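Long-range contact in endo alpha-1,4 polygalactosaminidase (PDB 6OJ1), which cleaves alpha-1,4-linked galactosamine polymers at internal bonds and thereby disrupts microbial biofilms: residues L161-L173 / L186-M200. Residues are numbered along the deposited sequence; the frame is centred on the assembly and turned at random.
With NAG (2-acetamido-2-deoxy-beta-D-glucopyranose), chain E; NAG (2-acetamido-2-deoxy-beta-D-glucopyranose), chain B.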
# COMPACT_ATOMS: atom_id res chain seq x y z
N LEU A 161 -11.79 14.72 -8.41
CA LEU A 161 -10.91 13.65 -8.86
C LEU A 161 -11.69 12.54 -9.56
O LEU A 161 -12.80 12.18 -9.16
CB LEU A 161 -10.15 13.06 -7.66
CG LEU A 161 -9.11 13.95 -6.99
CD1 LEU A 161 -8.50 13.19 -5.82
CD2 LEU A 161 -8.03 14.43 -7.97
N THR A 162 -11.09 11.99 -10.61
CA THR A 162 -11.73 10.97 -11.44
C THR A 162 -10.88 9.71 -11.49
O THR A 162 -9.70 9.70 -11.15
CB THR A 162 -11.94 11.47 -12.87
OG1 THR A 162 -10.66 11.69 -13.47
CG2 THR A 162 -12.77 12.76 -12.89
N GLN A 163 -11.49 8.64 -12.02
CA GLN A 163 -10.74 7.42 -12.27
C GLN A 163 -9.59 7.65 -13.24
O GLN A 163 -8.48 7.15 -13.02
CB GLN A 163 -11.68 6.34 -12.79
CG GLN A 163 -12.67 5.86 -11.73
CD GLN A 163 -13.47 4.66 -12.18
OE1 GLN A 163 -13.09 3.96 -13.12
NE2 GLN A 163 -14.59 4.42 -11.52
N ALA A 164 -9.82 8.44 -14.29
CA ALA A 164 -8.74 8.74 -15.23
C ALA A 164 -7.59 9.48 -14.55
O ALA A 164 -6.42 9.27 -14.88
CB ALA A 164 -9.27 9.55 -16.43
N ASP A 165 -7.91 10.35 -13.58
CA ASP A 165 -6.85 11.03 -12.85
C ASP A 165 -5.98 10.01 -12.11
O ASP A 165 -4.75 10.10 -12.13
CB ASP A 165 -7.42 12.04 -11.84
CG ASP A 165 -8.05 13.25 -12.50
OD1 ASP A 165 -7.66 13.64 -13.62
OD2 ASP A 165 -8.95 13.83 -11.86
N SER A 166 -6.61 9.04 -11.46
CA SER A 166 -5.86 8.04 -10.71
C SER A 166 -5.06 7.14 -11.63
O SER A 166 -3.94 6.74 -11.29
CB SER A 166 -6.82 7.21 -9.85
OG SER A 166 -7.22 7.97 -8.73
N ILE A 167 -5.63 6.78 -12.78
CA ILE A 167 -4.92 5.93 -13.74
C ILE A 167 -3.65 6.63 -14.21
O ILE A 167 -2.57 6.05 -14.21
CB ILE A 167 -5.84 5.57 -14.92
CG1 ILE A 167 -6.94 4.61 -14.45
CG2 ILE A 167 -5.05 4.89 -16.02
CD1 ILE A 167 -8.18 4.56 -15.37
N SER A 168 -3.78 7.91 -14.61
CA SER A 168 -2.61 8.68 -15.02
C SER A 168 -1.57 8.72 -13.90
O SER A 168 -0.38 8.51 -14.13
CB SER A 168 -3.03 10.11 -15.39
OG SER A 168 -1.91 10.96 -15.60
N PHE A 169 -2.04 8.98 -12.67
CA PHE A 169 -1.15 9.15 -11.52
C PHE A 169 -0.46 7.84 -11.17
O PHE A 169 0.75 7.81 -10.95
CB PHE A 169 -1.97 9.67 -10.34
CG PHE A 169 -1.17 10.01 -9.11
CD1 PHE A 169 -0.11 10.92 -9.15
CD2 PHE A 169 -1.52 9.45 -7.88
CE1 PHE A 169 0.60 11.25 -7.98
CE2 PHE A 169 -0.82 9.78 -6.72
CZ PHE A 169 0.23 10.69 -6.78
N VAL A 170 -1.23 6.75 -11.14
CA VAL A 170 -0.66 5.46 -10.76
C VAL A 170 0.37 5.02 -11.80
O VAL A 170 1.45 4.53 -11.46
CB VAL A 170 -1.78 4.42 -10.56
CG1 VAL A 170 -1.22 3.00 -10.58
CG2 VAL A 170 -2.54 4.70 -9.24
N ASN A 171 0.07 5.21 -13.09
CA ASN A 171 1.05 4.82 -14.09
C ASN A 171 2.28 5.72 -14.05
O ASN A 171 3.40 5.25 -14.27
CB ASN A 171 0.41 4.80 -15.48
CG ASN A 171 -0.39 3.53 -15.72
OD1 ASN A 171 0.06 2.43 -15.37
ND2 ASN A 171 -1.57 3.66 -16.32
N PHE A 172 2.08 7.00 -13.73
CA PHE A 172 3.20 7.91 -13.50
C PHE A 172 4.08 7.43 -12.35
O PHE A 172 5.31 7.38 -12.48
CB PHE A 172 2.66 9.32 -13.20
CG PHE A 172 3.63 10.22 -12.48
CD1 PHE A 172 4.58 10.94 -13.18
CD2 PHE A 172 3.55 10.38 -11.09
CE1 PHE A 172 5.46 11.79 -12.51
CE2 PHE A 172 4.42 11.23 -10.42
CZ PHE A 172 5.37 11.93 -11.14
N LEU A 173 3.46 7.08 -11.22
CA LEU A 173 4.21 6.55 -10.09
C LEU A 173 4.93 5.26 -10.46
O LEU A 173 6.08 5.05 -10.05
CB LEU A 173 3.27 6.30 -8.90
CG LEU A 173 2.61 7.51 -8.24
CD1 LEU A 173 1.62 7.02 -7.18
CD2 LEU A 173 3.66 8.45 -7.61
N LEU A 186 -0.79 -1.70 -6.68
CA LEU A 186 -2.02 -0.91 -6.58
C LEU A 186 -2.67 -1.12 -5.21
O LEU A 186 -3.00 -2.25 -4.85
CB LEU A 186 -3.00 -1.30 -7.69
CG LEU A 186 -4.29 -0.49 -7.68
CD1 LEU A 186 -3.99 0.99 -8.02
CD2 LEU A 186 -5.31 -1.08 -8.65
N LYS A 187 -2.88 -0.03 -4.48
CA LYS A 187 -3.57 -0.07 -3.19
C LYS A 187 -5.06 0.07 -3.45
O LYS A 187 -5.52 1.14 -3.86
CB LYS A 187 -3.07 1.05 -2.29
CG LYS A 187 -3.75 1.14 -0.92
CD LYS A 187 -3.47 -0.11 -0.07
CE LYS A 187 -3.91 0.09 1.39
NZ LYS A 187 -3.15 1.16 2.09
N ASN A 188 -5.83 -0.99 -3.18
CA ASN A 188 -7.30 -1.01 -3.36
C ASN A 188 -7.63 -0.51 -4.76
O ASN A 188 -7.05 -1.03 -5.73
CB ASN A 188 -7.95 -0.22 -2.23
CG ASN A 188 -7.71 -0.86 -0.88
OD1 ASN A 188 -7.86 -2.08 -0.73
ND2 ASN A 188 -7.35 -0.05 0.10
N ALA A 189 -8.53 0.46 -4.92
CA ALA A 189 -8.81 1.09 -6.22
C ALA A 189 -9.18 0.06 -7.28
O ALA A 189 -8.72 0.13 -8.43
CB ALA A 189 -7.61 1.93 -6.68
N GLY A 190 -10.04 -0.89 -6.91
CA GLY A 190 -10.36 -2.00 -7.80
C GLY A 190 -10.91 -1.58 -9.16
O GLY A 190 -10.71 -2.29 -10.15
N ASP A 191 -11.62 -0.45 -9.22
CA ASP A 191 -12.25 -0.03 -10.49
C ASP A 191 -11.23 0.25 -11.59
O ASP A 191 -11.58 0.15 -12.77
CB ASP A 191 -13.12 1.21 -10.27
CG ASP A 191 -14.37 0.90 -9.49
OD1 ASP A 191 -15.14 0.03 -9.93
OD2 ASP A 191 -14.58 1.52 -8.43
N ILE A 192 -10.00 0.63 -11.24
CA ILE A 192 -9.01 1.02 -12.25
C ILE A 192 -8.00 -0.09 -12.55
O ILE A 192 -7.06 0.14 -13.33
CB ILE A 192 -8.25 2.31 -11.87
CG1 ILE A 192 -7.29 2.12 -10.68
CG2 ILE A 192 -9.23 3.47 -11.60
CD1 ILE A 192 -6.30 3.29 -10.49
N ILE A 193 -8.18 -1.28 -11.97
CA ILE A 193 -7.23 -2.38 -12.20
C ILE A 193 -6.90 -2.58 -13.68
O ILE A 193 -5.71 -2.66 -14.01
CB ILE A 193 -7.75 -3.66 -11.54
CG1 ILE A 193 -7.64 -3.59 -10.01
CG2 ILE A 193 -6.98 -4.88 -12.09
CD1 ILE A 193 -8.46 -4.72 -9.35
N PRO A 194 -7.88 -2.70 -14.60
CA PRO A 194 -7.52 -3.00 -16.00
C PRO A 194 -6.56 -2.01 -16.61
O PRO A 194 -5.77 -2.38 -17.48
CB PRO A 194 -8.88 -2.94 -16.72
CG PRO A 194 -9.87 -3.23 -15.69
CD PRO A 194 -9.34 -2.62 -14.42
N SER A 195 -6.59 -0.76 -16.15
CA SER A 195 -5.83 0.31 -16.78
C SER A 195 -4.43 0.49 -16.22
O SER A 195 -3.65 1.26 -16.80
CB SER A 195 -6.58 1.63 -16.65
OG SER A 195 -7.78 1.57 -17.38
N VAL A 196 -4.09 -0.20 -15.12
CA VAL A 196 -2.78 -0.04 -14.48
C VAL A 196 -2.08 -1.38 -14.23
O VAL A 196 -0.89 -1.39 -13.91
CB VAL A 196 -2.88 0.74 -13.15
CG1 VAL A 196 -3.50 2.12 -13.37
CG2 VAL A 196 -3.64 -0.10 -12.05
N ILE A 197 -2.80 -2.50 -14.37
CA ILE A 197 -2.26 -3.77 -13.88
C ILE A 197 -0.94 -4.15 -14.56
O ILE A 197 -0.05 -4.72 -13.92
CB ILE A 197 -3.31 -4.90 -14.01
CG1 ILE A 197 -2.78 -6.18 -13.35
CG2 ILE A 197 -3.70 -5.15 -15.46
CD1 ILE A 197 -3.85 -7.20 -13.04
N LYS A 198 -0.79 -3.83 -15.85
CA LYS A 198 0.45 -4.20 -16.55
C LYS A 198 1.67 -3.55 -15.91
O LYS A 198 2.79 -4.07 -16.04
CB LYS A 198 0.37 -3.83 -18.03
CG LYS A 198 -0.62 -4.64 -18.82
CD LYS A 198 -0.65 -4.19 -20.27
N ASN A 199 1.49 -2.42 -15.24
CA ASN A 199 2.57 -1.70 -14.58
C ASN A 199 2.73 -2.12 -13.12
O ASN A 199 3.67 -1.66 -12.46
CB ASN A 199 2.32 -0.18 -14.65
CG ASN A 199 3.39 0.56 -15.44
OD1 ASN A 199 4.49 0.05 -15.67
ND2 ASN A 199 3.06 1.79 -15.86
N MET A 200 1.83 -2.96 -12.60
CA MET A 200 1.81 -3.31 -11.18
C MET A 200 2.51 -4.65 -10.95
O MET A 200 2.42 -5.55 -11.78
CB MET A 200 0.37 -3.41 -10.65
CG MET A 200 -0.47 -2.14 -10.75
SD MET A 200 0.18 -0.76 -9.80
CE MET A 200 1.02 0.16 -11.10
C1 NAG E . -2.04 1.80 -21.98
C2 NAG E . -2.52 2.35 -20.62
C3 NAG E . -3.97 1.91 -20.32
C4 NAG E . -4.87 2.25 -21.50
C5 NAG E . -4.31 1.61 -22.77
C6 NAG E . -5.14 1.87 -24.01
C7 NAG E . -1.41 0.70 -19.12
C8 NAG E . -0.42 0.53 -18.00
N2 NAG E . -1.62 1.96 -19.54
O3 NAG E . -4.40 2.58 -19.15
O4 NAG E . -6.23 1.86 -21.32
O5 NAG E . -3.00 2.14 -23.01
O6 NAG E . -4.89 3.15 -24.56
O7 NAG E . -2.00 -0.27 -19.62
C1 NAG B . -6.49 0.50 -20.88
C2 NAG B . -7.99 0.43 -20.58
C3 NAG B . -8.34 -0.96 -20.04
C4 NAG B . -7.85 -2.07 -20.97
C5 NAG B . -6.39 -1.83 -21.37
C6 NAG B . -5.90 -2.77 -22.45
C7 NAG B . -8.92 2.64 -20.06
C8 NAG B . -9.30 3.61 -18.98
N2 NAG B . -8.40 1.47 -19.65
O3 NAG B . -9.75 -1.03 -19.86
O4 NAG B . -7.79 -3.30 -20.26
O5 NAG B . -6.16 -0.50 -21.85
O6 NAG B . -5.43 -3.99 -21.88
O7 NAG B . -9.07 2.91 -21.24
O HOH W 1 -13.68 0.94 -14.28
O HOH W 2 -11.39 2.76 -15.01
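Asn171, on helix 163-179, reaches across to both Ser195 and Asn199 on the segment that follows strand 183-187. Its CB lies 4.0 Å from Asn199 ND2. CG sits beside the backbone N (chi1 -80°), which swings the amide to the other segment. The acetyl methyl C8 of the chain E N-acetylglucosamine lies beside CG and OD1, 3.3 Å from Asn171 OD1. OD1 accepts from Asn199 ND2 at 3.1 Å, the donor standing 36° above the carbonyl plane while OD1 lies in the Asn199 amide plane. On the other arm of the amide, Asn171 ND2 donates almost straight (171°) to Ser195 O, 3.2 Å away. Two bonds thus fix the rotation of the amide. From outside, Asn199 OD1 accepts from Thr30 N, and its ND2 also donates to Asn175 OD1. Ser195 O has a second donor, O3 of the same sugar at 2.8 Å, part of a glycan attached to the protein itself.

One turn back, Ile167 lays its CG1 against Ile192 CB at 3.7 Å, the two side chains running past each other in opposite directions. Its CD1 goes on to Ser195 CB, at 3.6 Å. Deeper still, Val170 spreads its branches: CG1 meets Val196 CG1 and, at 3.7 Å, Met200 CE, while CG2 touches Leu186 CD1. Near the helix N-terminus, two waters lie between Gln163 OE1 and Asp191 O.

The contact packs the helix of the beta-alpha-beta unit 144-148, 163-179, 183-187 against the end of its second strand and the short helical turns that follow, in the (beta/alpha)-barrel of this GH114 enzyme. Val170 makes buried apolar contacts toward the strand, while Ile167 carries the apolar strip out toward the glycan; there two directional amide bonds probably help hold helix and segment in place, and Ser195 O serves protein and sugar together.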